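Local coordinates for putative carboxymuconolactone decarboxylase (Burkholderia xenovorans, PDB 2QEU), which belongs to the carboxymuconolactone decarboxylase family of the AhpD-like clan and may have peroxiredoxin activity, though its own reaction is not established, at residues 70-75 and 86-91. Residues are numbered along the deposited sequence; the frame is centred on the assembly and turned at random. Where two conformers were deposited one is given.
Sequences LILVVL and VNHTRA
Leu72 lies across one face of the His88 imidazole, a CH-pi contact in which Leu72 CB stands 3.7 Å from the centroid of the His88 ring and 13° off the ring normal. CD1 of the same leucine reaches over the rim to His88 CE1 at 3.5 Å. The ring meets Leu72 because His88 CG is anti to its own carbonyl carbon (chi1 -72°), which carries the imidazole out toward helix 65-79.

The second group is van der Waals packing of a methyl on backbone and hydroxyl. The CG2 methyl of Val73 presses on the facing helix, 3.4 Å from Thr89 N and 3.6 Å from His88 C, and also sits 3.4 Å from Thr89 OG1. That hydroxyl is hydrogen-bonded to Ile85 O, one turn back, which satisfies it within its own helix while Val73 packs against it. Leu102 of helix 99-113 touches both Val73 and Thr89.

Both ring nitrogens have polar partners: His88 ND1 is hydrogen-bonded to His69 ND1, and His88 NE2 to a bound citrate, probably from the crystallisation liquor. The segment axes approach to 8.3 Å at 160°, the geometry of an antiparallel helical hairpin. Helices 65-79 and 82-94 form it within the all-helical AhpD-like fold, with His88, bonded to His69, reaching a citrate that may mark a pocket.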
ATOM      1  N   LEU B  70      -7.960   9.415 -17.604  1.00  8.48           N
ATOM      2  CA  LEU B  70      -8.678   9.546 -16.343  1.00  6.75           C
ATOM      3  C   LEU B  70      -8.365   8.369 -15.401  1.00  4.78           C
ATOM      4  O   LEU B  70      -8.147   8.585 -14.219  1.00  8.40           O
ATOM      5  CB  LEU B  70     -10.175   9.671 -16.577  1.00  8.21           C
ATOM      6  CG  LEU B  70     -11.015   9.816 -15.301  1.00  5.92           C
ATOM      7  CD1 LEU B  70     -10.607  11.009 -14.484  1.00  5.39           C
ATOM      8  CD2 LEU B  70     -12.487   9.877 -15.724  1.00  7.77           C
ATOM      9  N   ILE B  71      -8.344   7.135 -15.918  1.00  6.98           N
ATOM     10  CA  ILE B  71      -7.961   5.986 -15.075  1.00  8.03           C
ATOM     11  C   ILE B  71      -6.554   6.213 -14.474  1.00  7.55           C
ATOM     12  O   ILE B  71      -6.357   6.027 -13.285  1.00  7.63           O
ATOM     13  CB  ILE B  71      -8.069   4.638 -15.845  1.00  7.04           C
ATOM     14  CG1 ILE B  71      -9.568   4.325 -16.118  1.00  8.07           C
ATOM     15  CG2 ILE B  71      -7.353   3.483 -15.115  1.00  7.50           C
ATOM     16  CD1 ILE B  71      -9.850   3.284 -17.257  1.00  9.27           C
ATOM     17  N   LEU B  72      -5.628   6.695 -15.306  1.00  8.55           N
ATOM     18  CA  LEU B  72      -4.258   6.975 -14.843  1.00  7.63           C
ATOM     19  C   LEU B  72      -4.219   8.088 -13.817  1.00  9.43           C
ATOM     20  O   LEU B  72      -3.455   8.022 -12.845  1.00  7.25           O
ATOM     21  CB  LEU B  72      -3.323   7.154 -16.020  1.00 10.57           C
ATOM     22  CG  LEU B  72      -3.067   5.855 -16.759  1.00  9.82           C
ATOM     23  CD1 LEU B  72      -2.493   6.189 -18.172  1.00  8.28           C
ATOM     24  CD2 LEU B  72      -2.199   4.927 -15.986  1.00  9.46           C
ATOM     25  N   VAL B  73      -5.089   9.087 -13.977  1.00  7.53           N
ATOM     26  CA  VAL B  73      -5.208  10.149 -12.987  1.00  8.83           C
ATOM     27  C   VAL B  73      -5.585   9.548 -11.627  1.00  6.93           C
ATOM     28  O   VAL B  73      -4.949   9.788 -10.624  1.00  9.64           O
ATOM     29  CB  VAL B  73      -6.244  11.227 -13.386  1.00  6.86           C
ATOM     30  CG1 VAL B  73      -6.658  12.056 -12.137  1.00  8.09           C
ATOM     31  CG2 VAL B  73      -5.752  12.115 -14.546  1.00  6.51           C
ATOM     32  N   VAL B  74      -6.635   8.722 -11.627  1.00  7.34           N
ATOM     33  CA  VAL B  74      -7.122   8.146 -10.365  1.00  5.91           C
ATOM     34  C   VAL B  74      -6.044   7.252  -9.732  1.00  7.20           C
ATOM     35  O   VAL B  74      -5.798   7.287  -8.525  1.00  6.99           O
ATOM     36  CB  VAL B  74      -8.435   7.425 -10.597  1.00  6.09           C
ATOM     37  CG1 VAL B  74      -8.823   6.759  -9.206  1.00  5.49           C
ATOM     38  CG2 VAL B  74      -9.506   8.396 -11.036  1.00  8.61           C
ATOM     39  N   LEU B  75      -5.379   6.438 -10.544  1.00  7.57           N
ATOM     40  CA  LEU B  75      -4.246   5.614 -10.059  1.00  8.11           C
ATOM     41  C   LEU B  75      -3.093   6.451  -9.493  1.00  6.96           C
ATOM     42  O   LEU B  75      -2.587   6.118  -8.399  1.00  8.79           O
ATOM     43  CB  LEU B  75      -3.734   4.693 -11.166  1.00  8.15           C
ATOM     44  CG  LEU B  75      -4.663   3.524 -11.573  1.00  8.45           C
ATOM     45  CD1 LEU B  75      -4.135   2.892 -12.876  1.00 11.85           C
ATOM     46  CD2 LEU B  75      -4.827   2.466 -10.473  1.00 13.13           C
ATOM     47  N   VAL B  86      -0.800  15.410 -12.606  1.00  8.57           N
ATOM     48  CA  VAL B  86      -1.006  16.594 -13.410  1.00  9.17           C
ATOM     49  C   VAL B  86      -0.729  16.241 -14.879  1.00  9.50           C
ATOM     50  O   VAL B  86      -1.504  16.616 -15.735  1.00  9.07           O
ATOM     51  CB  VAL B  86      -0.111  17.741 -12.919  1.00  9.13           C
ATOM     52  CG1 VAL B  86      -0.025  18.882 -13.952  1.00 11.42           C
ATOM     53  CG2 VAL B  86      -0.596  18.206 -11.565  1.00 10.63           C
ATOM     54  N   ASN B  87       0.348  15.497 -15.177  1.00  8.68           N
ATOM     55  CA  ASN B  87       0.598  15.094 -16.566  1.00  9.61           C
ATOM     56  C   ASN B  87      -0.575  14.341 -17.229  1.00  7.08           C
ATOM     57  O   ASN B  87      -0.909  14.601 -18.386  1.00 10.97           O
ATOM     58  CB  ASN B  87       1.917  14.300 -16.710  1.00 10.18           C
ATOM     59  CG  ASN B  87       3.156  15.179 -16.471  1.00 14.89           C
ATOM     60  OD1 ASN B  87       3.099  16.400 -16.656  1.00 19.70           O
ATOM     61  ND2 ASN B  87       4.270  14.558 -16.098  1.00 15.91           N
ATOM     62  N   HIS B  88      -1.170  13.394 -16.498  1.00  8.23           N
ATOM     63  CA  HIS B  88      -2.322  12.658 -17.016  1.00  8.24           C
ATOM     64  C   HIS B  88      -3.619  13.492 -17.056  1.00  8.38           C
ATOM     65  O   HIS B  88      -4.492  13.280 -17.933  1.00 11.19           O
ATOM     66  CB  HIS B  88      -2.489  11.322 -16.281  1.00  8.77           C
ATOM     67  CG  HIS B  88      -1.439  10.322 -16.636  1.00  8.52           C
ATOM     68  ND1 HIS B  88      -1.403   9.696 -17.859  1.00  6.81           N
ATOM     69  CD2 HIS B  88      -0.370   9.857 -15.942  1.00 10.50           C
ATOM     70  CE1 HIS B  88      -0.351   8.902 -17.913  1.00 13.37           C
ATOM     71  NE2 HIS B  88       0.301   8.991 -16.771  1.00 10.91           N
ATOM     72  N   THR B  89      -3.776  14.438 -16.129  1.00  7.04           N
ATOM     73  CA  THR B  89      -4.914  15.366 -16.190  1.00  6.92           C
ATOM     74  C   THR B  89      -4.824  16.206 -17.479  1.00  7.27           C
ATOM     75  O   THR B  89      -5.792  16.335 -18.227  1.00  9.47           O
ATOM     76  CB  THR B  89      -5.017  16.275 -14.960  1.00  8.03           C
ATOM     77  OG1 THR B  89      -5.255  15.448 -13.830  1.00  7.89           O
ATOM     78  CG2 THR B  89      -6.179  17.311 -15.098  1.00 10.24           C
ATOM     79  N   ARG B  90      -3.654  16.801 -17.692  0.50  8.83           N
ATOM     80  CA  ARG B  90      -3.362  17.544 -18.915  0.50  8.66           C
ATOM     81  C   ARG B  90      -3.675  16.692 -20.160  0.50  8.37           C
ATOM     82  O   ARG B  90      -4.412  17.119 -21.044  0.50  8.71           O
ATOM     83  CB  ARG B  90      -1.897  18.024 -18.908  0.50  7.78           C
ATOM     84  CG  ARG B  90      -1.542  18.996 -20.019  0.50 12.49           C
ATOM     85  CD  ARG B  90      -0.038  19.333 -20.025  0.50  9.37           C
ATOM     86  NE  ARG B  90       0.425  19.968 -18.786  0.50 10.22           N
ATOM     87  CZ  ARG B  90       1.245  19.414 -17.889  0.50  9.58           C
ATOM     88  NH1 ARG B  90       1.753  18.204 -18.068  0.50 12.41           N
ATOM     89  NH2 ARG B  90       1.608  20.093 -16.799  0.50 14.04           N
ATOM     90  N   ALA B  91      -3.135  15.475 -20.202  1.00 11.72           N
ATOM     91  CA  ALA B  91      -3.360  14.546 -21.314  1.00 10.50           C
ATOM     92  C   ALA B  91      -4.869  14.260 -21.505  1.00  9.89           C
ATOM     93  O   ALA B  91      -5.399  14.354 -22.620  1.00  7.94           O
ATOM     94  CB  ALA B  91      -2.562  13.241 -21.084  1.00  8.59           C
TER